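Local coordinates for protein thermotoga maritima TmcAL (PDB 5Y0T) that belongs to the HIGH nucleotidyl transferase family of the HUP clan and holds adenosine-5'-rp-alpha-thio-triphosphate in a pocket of its structure, at residues Lys2-Val7 against Asp31-Val36; Val95-Val100 against Asn185-Thr190; Gly274-Leu279 against Phe307-Arg312; Glu280-Val285 against Val300-Phe305. All blocks are in the same frame, centred on the assembly; numbering follows the deposited sequence.

Contact 1: residues Lys2-Val7 against Asp31-Val36; sequences KVLGVV and DYTIAV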
loop_
_atom_site.group_PDB
_atom_site.type_symbol
_atom_site.label_atom_id
_atom_site.label_comp_id
_atom_site.label_asym_id
_atom_site.label_seq_id
_atom_site.Cartn_x
_atom_site.Cartn_y
_atom_site.Cartn_z
ATOM N N LYS A 2 -37.995 9.416 26.271
ATOM C CA LYS A 2 -37.386 8.261 25.621
ATOM C C LYS A 2 -36.644 8.599 24.327
ATOM O O LYS A 2 -37.154 9.345 23.478
ATOM C CB LYS A 2 -38.454 7.205 25.333
ATOM C CG LYS A 2 -39.019 6.519 26.575
ATOM C CD LYS A 2 -39.917 5.344 26.187
ATOM C CE LYS A 2 -40.481 4.638 27.401
ATOM N NZ LYS A 2 -41.268 3.428 27.008
ATOM N N VAL A 3 -35.456 8.015 24.173
ATOM C CA VAL A 3 -34.668 8.157 22.958
ATOM C C VAL A 3 -34.245 6.795 22.443
ATOM O O VAL A 3 -33.563 6.035 23.131
ATOM C CB VAL A 3 -33.407 9.025 23.171
ATOM C CG1 VAL A 3 -32.569 9.058 21.887
ATOM C CG2 VAL A 3 -33.807 10.443 23.600
ATOM N N LEU A 4 -34.662 6.495 21.221
ATOM C CA LEU A 4 -34.328 5.239 20.570
ATOM C C LEU A 4 -32.951 5.295 19.921
ATOM O O LEU A 4 -32.693 6.205 19.132
ATOM C CB LEU A 4 -35.360 4.927 19.494
ATOM C CG LEU A 4 -35.062 3.740 18.578
ATOM C CD1 LEU A 4 -35.025 2.443 19.417
ATOM C CD2 LEU A 4 -36.111 3.675 17.469
ATOM N N GLY A 5 -32.058 4.376 20.288
ATOM C CA GLY A 5 -30.827 4.168 19.528
ATOM C C GLY A 5 -30.945 2.937 18.634
ATOM O O GLY A 5 -31.542 1.922 19.037
ATOM N N VAL A 6 -30.305 2.979 17.470
ATOM C CA VAL A 6 -30.228 1.815 16.592
ATOM C C VAL A 6 -28.804 1.716 16.037
ATOM O O VAL A 6 -28.140 2.735 15.784
ATOM C CB VAL A 6 -31.270 1.846 15.436
ATOM C CG1 VAL A 6 -32.721 1.815 15.997
ATOM C CG2 VAL A 6 -31.085 3.060 14.512
ATOM N N VAL A 7 -28.342 0.477 15.893
ATOM C CA VAL A 7 -27.006 0.166 15.376
ATOM C C VAL A 7 -27.176 -0.325 13.954
ATOM O O VAL A 7 -27.906 -1.281 13.729
ATOM C CB VAL A 7 -26.310 -0.919 16.215
ATOM C CG1 VAL A 7 -24.907 -1.245 15.629
ATOM C CG2 VAL A 7 -26.223 -0.479 17.683
ATOM N N ASP A 31 -39.111 9.952 21.682
ATOM C CA ASP A 31 -39.186 11.364 21.321
ATOM C C ASP A 31 -38.207 11.658 20.174
ATOM O O ASP A 31 -38.473 12.502 19.325
ATOM C CB ASP A 31 -38.889 12.242 22.546
ATOM C CG ASP A 31 -39.928 12.070 23.642
ATOM O OD1 ASP A 31 -39.651 11.408 24.666
ATOM O OD2 ASP A 31 -41.044 12.561 23.452
ATOM N N TYR A 32 -37.093 10.929 20.148
ATOM C CA TYR A 32 -36.071 11.058 19.106
ATOM C C TYR A 32 -35.463 9.705 18.792
ATOM O O TYR A 32 -35.476 8.812 19.626
ATOM C CB TYR A 32 -34.941 12.018 19.531
ATOM C CG TYR A 32 -35.431 13.389 19.947
ATOM C CD1 TYR A 32 -35.582 14.414 19.006
ATOM C CD2 TYR A 32 -35.745 13.656 21.280
ATOM C CE1 TYR A 32 -36.031 15.665 19.379
ATOM C CE2 TYR A 32 -36.205 14.901 21.660
ATOM C CZ TYR A 32 -36.342 15.897 20.703
ATOM O OH TYR A 32 -36.796 17.122 21.085
ATOM N N THR A 33 -34.894 9.585 17.595
ATOM C CA THR A 33 -34.200 8.377 17.166
ATOM C C THR A 33 -32.783 8.727 16.706
ATOM O O THR A 33 -32.595 9.607 15.875
ATOM C CB THR A 33 -34.957 7.687 16.021
ATOM O OG1 THR A 33 -36.248 7.293 16.495
ATOM C CG2 THR A 33 -34.214 6.459 15.521
ATOM N N ILE A 34 -31.806 8.030 17.266
ATOM C CA ILE A 34 -30.408 8.242 16.965
ATOM C C ILE A 34 -29.829 6.957 16.393
ATOM O O ILE A 34 -30.023 5.883 16.963
ATOM C CB ILE A 34 -29.636 8.650 18.224
ATOM C CG1 ILE A 34 -30.144 10.008 18.740
ATOM C CG2 ILE A 34 -28.143 8.689 17.943
ATOM C CD1 ILE A 34 -29.565 10.371 20.109
ATOM N N ALA A 35 -29.129 7.052 15.266
ATOM C CA ALA A 35 -28.472 5.869 14.690
ATOM C C ALA A 35 -26.965 5.994 14.807
ATOM O O ALA A 35 -26.434 7.078 14.614
ATOM C CB ALA A 35 -28.867 5.689 13.231
ATOM N N VAL A 36 -26.292 4.900 15.158
ATOM C CA VAL A 36 -24.840 4.821 15.034
ATOM C C VAL A 36 -24.594 3.871 13.877
ATOM O O VAL A 36 -25.047 2.726 13.888
ATOM C CB VAL A 36 -24.121 4.359 16.358
ATOM C CG1 VAL A 36 -24.550 2.934 16.820
ATOM C CG2 VAL A 36 -22.592 4.454 16.209
#

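Contact 2: residues Val95-Val100 against Asn185-Thr190; sequences VVTDVV and NIRFHT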
loop_
_atom_site.group_PDB
_atom_site.type_symbol
_atom_site.label_atom_id
_atom_site.label_comp_id
_atom_site.label_asym_id
_atom_site.label_seq_id
_atom_site.Cartn_x
_atom_site.Cartn_y
_atom_site.Cartn_z
ATOM N N VAL A 95 -28.163 10.396 26.265
ATOM C CA VAL A 95 -29.624 10.478 26.104
ATOM C C VAL A 95 -30.392 9.218 25.670
ATOM O O VAL A 95 -31.622 9.163 25.784
ATOM C CB VAL A 95 -29.971 11.589 25.096
ATOM C CG1 VAL A 95 -29.415 12.936 25.576
ATOM C CG2 VAL A 95 -29.413 11.232 23.720
ATOM N N VAL A 96 -29.684 8.201 25.201
ATOM C CA VAL A 96 -30.355 7.040 24.621
ATOM C C VAL A 96 -30.911 6.172 25.736
ATOM O O VAL A 96 -30.194 5.893 26.686
ATOM C CB VAL A 96 -29.401 6.231 23.726
ATOM C CG1 VAL A 96 -29.980 4.834 23.451
ATOM C CG2 VAL A 96 -29.148 6.992 22.414
ATOM N N THR A 97 -32.224 5.898 25.709
ATOM C CA THR A 97 -32.840 5.052 26.736
ATOM C C THR A 97 -33.213 3.630 26.316
ATOM O O THR A 97 -33.349 2.740 27.168
ATOM C CB THR A 97 -34.116 5.719 27.277
ATOM O OG1 THR A 97 -35.039 5.905 26.199
ATOM C CG2 THR A 97 -33.781 7.074 27.900
ATOM N N ASP A 98 -33.322 3.415 25.005
ATOM C CA ASP A 98 -33.829 2.180 24.428
ATOM C C ASP A 98 -33.088 1.860 23.152
ATOM O O ASP A 98 -32.889 2.729 22.312
ATOM C CB ASP A 98 -35.327 2.261 24.095
ATOM C CG ASP A 98 -36.209 2.394 25.317
ATOM O OD1 ASP A 98 -36.439 3.538 25.765
ATOM O OD2 ASP A 98 -36.700 1.352 25.809
ATOM N N VAL A 99 -32.717 0.599 22.993
ATOM C CA VAL A 99 -32.131 0.135 21.743
ATOM C C VAL A 99 -32.917 -1.066 21.234
ATOM O O VAL A 99 -33.248 -1.973 22.005
ATOM C CB VAL A 99 -30.636 -0.237 21.915
ATOM C CG1 VAL A 99 -30.136 -1.033 20.710
ATOM C CG2 VAL A 99 -29.800 1.026 22.111
ATOM N N VAL A 100 -33.239 -1.046 19.945
ATOM C CA VAL A 100 -33.994 -2.110 19.294
ATOM C C VAL A 100 -33.173 -2.728 18.164
ATOM O O VAL A 100 -32.715 -2.013 17.270
ATOM C CB VAL A 100 -35.317 -1.582 18.695
ATOM C CG1 VAL A 100 -36.075 -2.711 18.020
ATOM C CG2 VAL A 100 -36.178 -0.917 19.769
ATOM N N ASN A 185 -27.629 1.763 31.402
ATOM C CA ASN A 185 -29.023 1.527 31.787
ATOM C C ASN A 185 -29.963 1.358 30.592
ATOM O O ASN A 185 -31.187 1.297 30.748
ATOM C CB ASN A 185 -29.522 2.663 32.686
ATOM C CG ASN A 185 -29.032 2.517 34.113
ATOM O OD1 ASN A 185 -28.622 1.432 34.526
ATOM N ND2 ASN A 185 -29.076 3.605 34.875
ATOM N N ILE A 186 -29.396 1.323 29.397
ATOM C CA ILE A 186 -30.204 1.167 28.184
ATOM C C ILE A 186 -31.094 -0.083 28.230
ATOM O O ILE A 186 -30.649 -1.165 28.635
ATOM C CB ILE A 186 -29.300 1.121 26.926
ATOM C CG1 ILE A 186 -28.694 2.507 26.655
ATOM C CG2 ILE A 186 -30.087 0.621 25.707
ATOM C CD1 ILE A 186 -27.597 2.516 25.574
ATOM N N ARG A 187 -32.365 0.081 27.856
ATOM C CA ARG A 187 -33.276 -1.051 27.699
ATOM C C ARG A 187 -33.179 -1.612 26.282
ATOM O O ARG A 187 -33.324 -0.862 25.318
ATOM C CB ARG A 187 -34.721 -0.635 27.994
ATOM C CG ARG A 187 -34.987 -0.274 29.451
ATOM C CD ARG A 187 -36.403 0.260 29.626
ATOM N NE ARG A 187 -36.624 1.476 28.843
ATOM C CZ ARG A 187 -36.770 2.687 29.367
ATOM N NH1 ARG A 187 -36.752 2.845 30.684
ATOM N NH2 ARG A 187 -36.974 3.733 28.579
ATOM N N PHE A 188 -32.940 -2.919 26.159
ATOM C CA PHE A 188 -32.809 -3.562 24.847
ATOM C C PHE A 188 -34.091 -4.291 24.445
ATOM O O PHE A 188 -34.820 -4.806 25.295
ATOM C CB PHE A 188 -31.604 -4.527 24.827
ATOM C CG PHE A 188 -30.277 -3.812 24.798
ATOM C CD1 PHE A 188 -29.650 -3.436 25.978
ATOM C CD2 PHE A 188 -29.696 -3.460 23.594
ATOM C CE1 PHE A 188 -28.445 -2.751 25.950
ATOM C CE2 PHE A 188 -28.486 -2.769 23.548
ATOM C CZ PHE A 188 -27.858 -2.416 24.722
ATOM N N HIS A 189 -34.391 -4.276 23.153
ATOM C CA HIS A 189 -35.614 -4.897 22.629
ATOM C C HIS A 189 -35.269 -5.610 21.333
ATOM O O HIS A 189 -34.416 -5.145 20.600
ATOM C CB HIS A 189 -36.704 -3.869 22.329
ATOM C CG HIS A 189 -36.931 -2.873 23.419
ATOM N ND1 HIS A 189 -38.029 -2.922 24.248
ATOM C CD2 HIS A 189 -36.215 -1.787 23.799
ATOM C CE1 HIS A 189 -37.976 -1.914 25.102
ATOM N NE2 HIS A 189 -36.880 -1.217 24.859
ATOM N N THR A 190 -35.963 -6.704 21.043
ATOM C CA THR A 190 -35.860 -7.360 19.743
ATOM C C THR A 190 -37.092 -7.041 18.921
ATOM O O THR A 190 -38.165 -6.797 19.471
ATOM C CB THR A 190 -35.762 -8.912 19.846
ATOM O OG1 THR A 190 -37.000 -9.434 20.358
ATOM C CG2 THR A 190 -34.640 -9.339 20.754
HETATM O O HOH W 1 -33.223 3.138 29.811
#

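Contact 3: residues Gly274-Leu279 against Phe307-Arg312; sequences GFSEGL and FSRIRR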
loop_
_atom_site.group_PDB
_atom_site.type_symbol
_atom_site.label_atom_id
_atom_site.label_comp_id
_atom_site.label_asym_id
_atom_site.label_seq_id
_atom_site.Cartn_x
_atom_site.Cartn_y
_atom_site.Cartn_z
ATOM N N GLY A 274 -5.999 -9.438 15.018
ATOM C CA GLY A 274 -6.769 -10.546 14.483
ATOM C C GLY A 274 -5.947 -11.654 13.848
ATOM O O GLY A 274 -6.486 -12.690 13.483
ATOM N N PHE A 275 -4.644 -11.444 13.695
ATOM C CA PHE A 275 -3.797 -12.494 13.141
ATOM C C PHE A 275 -3.399 -13.517 14.198
ATOM O O PHE A 275 -2.864 -13.176 15.248
ATOM C CB PHE A 275 -2.557 -11.899 12.470
ATOM C CG PHE A 275 -2.803 -11.501 11.051
ATOM C CD1 PHE A 275 -2.603 -12.407 10.019
ATOM C CD2 PHE A 275 -3.292 -10.244 10.750
ATOM C CE1 PHE A 275 -2.867 -12.052 8.712
ATOM C CE2 PHE A 275 -3.556 -9.882 9.449
ATOM C CZ PHE A 275 -3.347 -10.777 8.428
ATOM N N SER A 276 -3.704 -14.773 13.898
ATOM C CA SER A 276 -3.332 -15.920 14.708
ATOM C C SER A 276 -3.585 -17.154 13.858
ATOM O O SER A 276 -3.927 -17.031 12.680
ATOM C CB SER A 276 -4.140 -15.982 16.006
ATOM O OG SER A 276 -5.503 -16.256 15.735
ATOM N N GLU A 277 -3.430 -18.331 14.462
ATOM C CA GLU A 277 -3.726 -19.606 13.811
ATOM C C GLU A 277 -3.068 -19.770 12.447
ATOM O O GLU A 277 -3.671 -20.339 11.536
ATOM C CB GLU A 277 -5.234 -19.785 13.650
ATOM C CG GLU A 277 -6.016 -19.810 14.947
ATOM C CD GLU A 277 -7.489 -20.076 14.712
ATOM O OE1 GLU A 277 -7.832 -21.193 14.258
ATOM O OE2 GLU A 277 -8.302 -19.166 14.969
ATOM N N GLY A 278 -1.840 -19.279 12.313
ATOM C CA GLY A 278 -1.097 -19.403 11.072
ATOM C C GLY A 278 -1.547 -18.494 9.933
ATOM O O GLY A 278 -1.129 -18.688 8.794
ATOM N N LEU A 279 -2.379 -17.494 10.228
ATOM C CA LEU A 279 -2.910 -16.621 9.183
ATOM C C LEU A 279 -1.854 -15.699 8.581
ATOM O O LEU A 279 -2.005 -15.250 7.442
ATOM C CB LEU A 279 -4.076 -15.784 9.722
ATOM C CG LEU A 279 -5.405 -16.541 9.707
ATOM C CD1 LEU A 279 -6.414 -15.935 10.673
ATOM C CD2 LEU A 279 -5.974 -16.566 8.295
ATOM N N PHE A 307 -15.018 -16.179 5.146
ATOM C CA PHE A 307 -14.613 -15.121 4.229
ATOM C C PHE A 307 -14.616 -13.767 4.929
ATOM O O PHE A 307 -13.737 -12.940 4.692
ATOM C CB PHE A 307 -15.522 -15.092 2.995
ATOM C CG PHE A 307 -15.182 -16.140 1.977
ATOM C CD1 PHE A 307 -13.982 -16.081 1.281
ATOM C CD2 PHE A 307 -16.047 -17.193 1.721
ATOM C CE1 PHE A 307 -13.651 -17.055 0.347
ATOM C CE2 PHE A 307 -15.723 -18.176 0.789
ATOM C CZ PHE A 307 -14.525 -18.108 0.102
ATOM N N SER A 308 -15.592 -13.544 5.806
ATOM C CA SER A 308 -15.696 -12.266 6.500
ATOM C C SER A 308 -14.509 -12.020 7.424
ATOM O O SER A 308 -14.042 -10.889 7.564
ATOM C CB SER A 308 -16.999 -12.189 7.296
ATOM O OG SER A 308 -18.075 -11.864 6.442
ATOM N N ARG A 309 -14.032 -13.078 8.064
ATOM C CA ARG A 309 -12.857 -12.950 8.912
ATOM C C ARG A 309 -11.645 -12.593 8.051
ATOM O O ARG A 309 -10.885 -11.694 8.400
ATOM C CB ARG A 309 -12.600 -14.232 9.703
ATOM C CG ARG A 309 -11.377 -14.170 10.605
ATOM C CD ARG A 309 -11.279 -15.428 11.467
ATOM N NE ARG A 309 -10.044 -15.489 12.245
ATOM C CZ ARG A 309 -9.648 -16.555 12.935
ATOM N NH1 ARG A 309 -10.388 -17.660 12.952
ATOM N NH2 ARG A 309 -8.508 -16.519 13.610
ATOM N N ILE A 310 -11.473 -13.286 6.926
ATOM C CA ILE A 310 -10.336 -12.984 6.050
ATOM C C ILE A 310 -10.424 -11.569 5.469
ATOM O O ILE A 310 -9.429 -10.843 5.444
ATOM C CB ILE A 310 -10.210 -13.987 4.884
ATOM C CG1 ILE A 310 -10.184 -15.427 5.402
ATOM C CG2 ILE A 310 -8.941 -13.702 4.086
ATOM C CD1 ILE A 310 -9.213 -15.631 6.540
ATOM N N ARG A 311 -11.610 -11.179 4.998
ATOM C CA ARG A 311 -11.804 -9.829 4.463
ATOM C C ARG A 311 -11.556 -8.749 5.523
ATOM O O ARG A 311 -10.991 -7.703 5.211
ATOM C CB ARG A 311 -13.218 -9.665 3.875
ATOM C CG ARG A 311 -13.469 -10.444 2.570
ATOM C CD ARG A 311 -14.858 -10.123 1.995
ATOM N NE ARG A 311 -15.941 -10.467 2.917
ATOM C CZ ARG A 311 -16.885 -11.376 2.677
ATOM N NH1 ARG A 311 -16.908 -12.052 1.533
ATOM N NH2 ARG A 311 -17.817 -11.606 3.587
ATOM N N ARG A 312 -11.993 -8.986 6.760
ATOM C CA ARG A 312 -11.709 -8.040 7.849
ATOM C C ARG A 312 -10.197 -7.921 8.040
ATOM O O ARG A 312 -9.674 -6.819 8.169
ATOM C CB ARG A 312 -12.366 -8.462 9.174
ATOM C CG ARG A 312 -13.841 -8.085 9.324
ATOM C CD ARG A 312 -14.392 -8.390 10.747
ATOM N NE ARG A 312 -14.461 -9.812 11.035
ATOM C CZ ARG A 312 -15.541 -10.553 10.845
ATOM N NH1 ARG A 312 -16.644 -10.000 10.357
ATOM N NH2 ARG A 312 -15.518 -11.844 11.136
#

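Contact 4: residues Glu280-Val285 against Val300-Phe305; sequences EKRFHV and VKAKRF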
loop_
_atom_site.group_PDB
_atom_site.type_symbol
_atom_site.label_atom_id
_atom_site.label_comp_id
_atom_site.label_asym_id
_atom_site.label_seq_id
_atom_site.Cartn_x
_atom_site.Cartn_y
_atom_site.Cartn_z
ATOM N N GLU A 280 -0.800 -15.403 9.337
ATOM C CA GLU A 280 0.249 -14.531 8.822
ATOM C C GLU A 280 0.889 -15.196 7.617
ATOM O O GLU A 280 1.038 -14.569 6.557
ATOM C CB GLU A 280 1.307 -14.216 9.885
ATOM C CG GLU A 280 0.775 -13.479 11.108
ATOM C CD GLU A 280 0.347 -14.429 12.222
ATOM O OE1 GLU A 280 0.106 -15.619 11.934
ATOM O OE2 GLU A 280 0.257 -13.989 13.386
ATOM N N LYS A 281 1.231 -16.473 7.772
ATOM C CA LYS A 281 1.866 -17.232 6.694
ATOM C C LYS A 281 0.923 -17.395 5.512
ATOM O O LYS A 281 1.344 -17.309 4.364
ATOM C CB LYS A 281 2.340 -18.612 7.185
ATOM C CG LYS A 281 3.089 -19.424 6.129
ATOM C CD LYS A 281 3.674 -20.713 6.714
ATOM C CE LYS A 281 4.543 -21.453 5.699
ATOM N NZ LYS A 281 5.097 -22.729 6.269
ATOM N N ARG A 282 -0.361 -17.605 5.788
ATOM C CA ARG A 282 -1.335 -17.762 4.713
ATOM C C ARG A 282 -1.483 -16.462 3.908
ATOM O O ARG A 282 -1.537 -16.495 2.675
ATOM C CB ARG A 282 -2.693 -18.221 5.278
ATOM C CG ARG A 282 -2.624 -19.619 5.927
ATOM C CD ARG A 282 -3.981 -20.087 6.428
ATOM N NE ARG A 282 -4.847 -20.482 5.324
ATOM C CZ ARG A 282 -4.916 -21.716 4.839
ATOM N NH1 ARG A 282 -4.175 -22.684 5.372
ATOM N NH2 ARG A 282 -5.732 -21.983 3.827
ATOM N N PHE A 283 -1.544 -15.324 4.593
ATOM C CA PHE A 283 -1.591 -14.041 3.887
ATOM C C PHE A 283 -0.326 -13.865 3.046
ATOM O O PHE A 283 -0.397 -13.484 1.886
ATOM C CB PHE A 283 -1.736 -12.855 4.856
ATOM C CG PHE A 283 -3.143 -12.325 4.976
ATOM C CD1 PHE A 283 -4.166 -13.141 5.433
ATOM C CD2 PHE A 283 -3.442 -11.001 4.646
ATOM C CE1 PHE A 283 -5.465 -12.660 5.563
ATOM C CE2 PHE A 283 -4.740 -10.507 4.773
ATOM C CZ PHE A 283 -5.755 -11.334 5.224
ATOM N N HIS A 284 0.824 -14.172 3.635
ATOM C CA HIS A 284 2.104 -13.958 2.969
ATOM C C HIS A 284 2.250 -14.812 1.714
ATOM O O HIS A 284 2.631 -14.311 0.646
ATOM C CB HIS A 284 3.252 -14.247 3.936
ATOM C CG HIS A 284 4.601 -13.879 3.399
ATOM N ND1 HIS A 284 5.428 -14.789 2.775
ATOM C CD2 HIS A 284 5.264 -12.698 3.386
ATOM C CE1 HIS A 284 6.545 -14.187 2.407
ATOM N NE2 HIS A 284 6.473 -12.918 2.771
ATOM N N VAL A 285 1.952 -16.104 1.851
ATOM C CA VAL A 285 2.087 -17.049 0.749
ATOM C C VAL A 285 1.025 -16.813 -0.325
ATOM O O VAL A 285 1.348 -16.745 -1.505
ATOM C CB VAL A 285 2.004 -18.511 1.249
ATOM C CG1 VAL A 285 2.103 -19.494 0.082
ATOM C CG2 VAL A 285 3.107 -18.790 2.260
ATOM N N VAL A 300 -6.529 -18.255 0.986
ATOM C CA VAL A 300 -6.390 -18.113 2.436
ATOM C C VAL A 300 -7.481 -18.917 3.153
ATOM O O VAL A 300 -7.239 -19.523 4.202
ATOM C CB VAL A 300 -6.464 -16.633 2.879
ATOM C CG1 VAL A 300 -6.409 -16.526 4.403
ATOM C CG2 VAL A 300 -5.328 -15.802 2.233
ATOM N N LYS A 301 -8.676 -18.914 2.565
ATOM C CA LYS A 301 -9.845 -19.602 3.119
ATOM C C LYS A 301 -9.626 -21.094 3.351
ATOM O O LYS A 301 -9.086 -21.804 2.513
ATOM C CB LYS A 301 -11.060 -19.418 2.194
ATOM C CG LYS A 301 -12.290 -20.256 2.570
ATOM C CD LYS A 301 -13.325 -19.420 3.328
ATOM C CE LYS A 301 -14.522 -20.257 3.767
ATOM N NZ LYS A 301 -14.125 -21.362 4.699
ATOM N N ALA A 302 -10.067 -21.560 4.507
ATOM C CA ALA A 302 -10.106 -22.985 4.778
ATOM C C ALA A 302 -11.276 -23.230 5.698
ATOM O O ALA A 302 -12.024 -22.300 6.017
ATOM C CB ALA A 302 -8.810 -23.467 5.404
ATOM N N LYS A 303 -11.416 -24.478 6.126
ATOM C CA LYS A 303 -12.497 -24.884 7.007
ATOM C C LYS A 303 -12.653 -23.934 8.195
ATOM O O LYS A 303 -13.755 -23.476 8.491
ATOM C CB LYS A 303 -12.254 -26.317 7.496
ATOM C CG LYS A 303 -13.366 -26.894 8.360
ATOM C CD LYS A 303 -13.019 -28.305 8.836
ATOM C CE LYS A 303 -14.112 -28.864 9.737
ATOM N NZ LYS A 303 -14.404 -27.930 10.865
ATOM N N ARG A 304 -11.547 -23.608 8.855
ATOM C CA ARG A 304 -11.630 -22.842 10.095
ATOM C C ARG A 304 -11.726 -21.328 9.891
ATOM O O ARG A 304 -11.846 -20.589 10.869
ATOM C CB ARG A 304 -10.434 -23.166 11.001
ATOM C CG ARG A 304 -9.070 -22.891 10.395
ATOM C CD ARG A 304 -7.978 -23.659 11.139
ATOM N NE ARG A 304 -6.640 -23.311 10.661
ATOM C CZ ARG A 304 -6.085 -23.798 9.554
ATOM N NH1 ARG A 304 -6.749 -24.659 8.795
ATOM N NH2 ARG A 304 -4.863 -23.418 9.201
ATOM N N PHE A 305 -11.688 -20.857 8.643
ATOM C CA PHE A 305 -11.818 -19.414 8.403
ATOM C C PHE A 305 -13.013 -19.054 7.526
ATOM O O PHE A 305 -13.216 -19.637 6.465
ATOM C CB PHE A 305 -10.546 -18.857 7.769
ATOM C CG PHE A 305 -9.296 -19.228 8.503
ATOM C CD1 PHE A 305 -9.131 -18.881 9.834
ATOM C CD2 PHE A 305 -8.276 -19.920 7.860
ATOM C CE1 PHE A 305 -7.977 -19.228 10.516
ATOM C CE2 PHE A 305 -7.117 -20.260 8.533
ATOM C CZ PHE A 305 -6.969 -19.918 9.864
#

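Contact 1: residues Lys2-Val7 against Asp31-Val36
Four backbone hydrogen bonds knit strand 3-7 to strand 32-36 in parallel. The amide of L4 gives to Y32 O and that of V6 to I34 O, while L4 O and V6 O receive the amides of I34 and V36. The straightest, I34 N to L4 O at 2.8 Å, lies nearly along the carbonyl axis (N-H...O 172°). Ahead of the strands, D31 turns its carboxylate back: OD1 takes the amide of K2 at 3.0 Å through its anti lone pair, and K2 O accepts D31 N at 2.7 Å, so an aspartate suits this end. Side chains alternate between two faces. On one, I34 CD1 crosses obliquely to V3 CG1 at 3.7 Å, and V7, a residue of the adenosine-5'-rp-alpha-thio-triphosphate pocket, lays CG2 beside V36 CG1 at 3.9 Å. On the other, L4 CD2 runs alongside T33 OG1 at 3.7 Å, and V6 CG2 packs on A35 CB. G5 CA makes a CA-H...O contact with I34 O at 3.2 Å. Strands 3-8 and 32-38, joined through helix 15-28, form a beta-alpha-beta unit in the parallel part of the HUP-type sheet. That helix packs on L4, V6 and T33; helix 346-356 meets V3 and I34, and helix 79-92 meets V7 and V36.

Contact 2: residues Val95-Val100 against Asn185-Thr190
Both carboxylate oxygens of D98 are gripped twice, four bonds in all. OD2 receives H189 NE2 at 2.7 Å on its anti lone pair, close to the imidazole plane, and R187 NE at 3.0 Å from above the carboxylate plane. OD1 takes R187 NH2 at 2.9 Å and T97 OG1 at 2.8 Å. R187 thus makes a side-on salt bridge, one nitrogen to each oxygen, the planes 41° apart; a bend at chi3 (-61°) folds its chain back to the aspartate. This concentration of donors should keep D98 ionised, and the carboxylate would help stabilise a charged H189. The parallel ladder carrying them runs R187 N to T97 O, V99 N to R187 O and H189 N to V99 O. A water joins T97 O to N185 O and sits 3.6 Å above the guanidinium plane. The other face holds V99 and F188, CE2 of F188 lying 3.7 Å from V99 CB, and I186, before its strand, lays CG2 on V99 CG2 at 3.6 Å; apolar side chains suit this side because helix 167-182 packs on F188. Strand 98-103 stands between strands 3-8 and 187-192; helix 15-28 packs against D98, V100 and H189.

Contact 3: residues Gly274-Leu279 against Phe307-Arg312
The charged interaction is a salt bridge between R309 and E277, joining helix 307-318 to the loop before helix 279-289. R309 extends fully from CG to NE, with CG anti to the backbone N (chi1 180°), so helix 307-318 can present the guanidinium end-on to the loop. Both terminal nitrogens converge on one oxygen: NH2 lies 3.0 Å from E277 OE2 and NH1 3.3 Å from the same OE2. The oxygen sits in the guanidinium plane but is itself met from above its carboxylate plane, and the two planes are 47° apart. A long, flexible arginine suits this reach, since the backbones stay well separated. The loop is shaped by a type I' beta turn from S276 to L279, closed by L279 N to S276 O at 2.9 Å. E277 and G278 both have positive phi, as this turn requires; glycine suits the second position because it has no side chain to clash, and G278 is also N-cap of helix 279-289. L279 CD1 packs by van der Waals contact against the guanidinium, 3.7 Å from R309 NH2. The apolar pair proper is L279 CD2 with I310 CD1, 3.8 Å apart and crossing obliquely. Both residues are buried, and V300 and F305 pack on both.

Contact 4: residues Glu280-Val285 against Val300-Phe305
Helix 280-285 faces a chain that leaves helical geometry at K301 and then makes a type I turn from A302 to F305. R282 carries the contact. Its chain bends at chi3 (74°), bringing the guanidinium side-on to V300 O, which accepts hydrogen bonds from NE at 2.8 Å and NH2 at 2.9 Å. NE lies on a lone pair in the carbonyl plane, whereas NH2 comes from well above it; NH2 also makes a weak hydrogen bond to C299 O. Arginine suits the place because adjacent donors can share a carbonyl at a helix end. R282 CD meets F305 CE2 tip to tip at 3.8 Å, and A302 CB lies 3.8 Å from R282 NH2. V300 CG1 sits 4.1 Å from F283 CE1, a buried apolar pairing. K301 starts away from helix 280-285 and its chain curls back: NZ donates to A302 O at 2.7 Å and F305 O at 2.6 Å, bracing the turn. The C286-C299 disulfide ties the same helices, 279-289 and 293-300. R282's positive charge is probably favourable at the carbonyl end of helix 293-300, while the like charge of poorly ordered R304, its NH2 4.0 Å from R282 NH1, is probably eased by E277, which R304 touches.

Contacts 1 and 2 are neighbours in one sheet, their centres about 8 Å apart. Strands 3-8 and 98-103 join them through probable hydrogen bonds, G5 N to D98 O at 2.7 Å and V3 O to T97 N at 2.9 Å. Both approach the bound adenosine-5'-rp-alpha-thio-triphosphate: V7 belongs to its pocket, with a side chain about 6 Å away, and that of V100 is about 7 Å away. Contacts 3 and 4 lie on the opposite side of the chain's centre, with contact 4 nested in the loop that contact 3 closes. Their centres are about 7 Å apart, and I310 CD1 touches V300 CG1 at 3.6 Å. Contacts 1 and 3 are about 33 Å apart between centres.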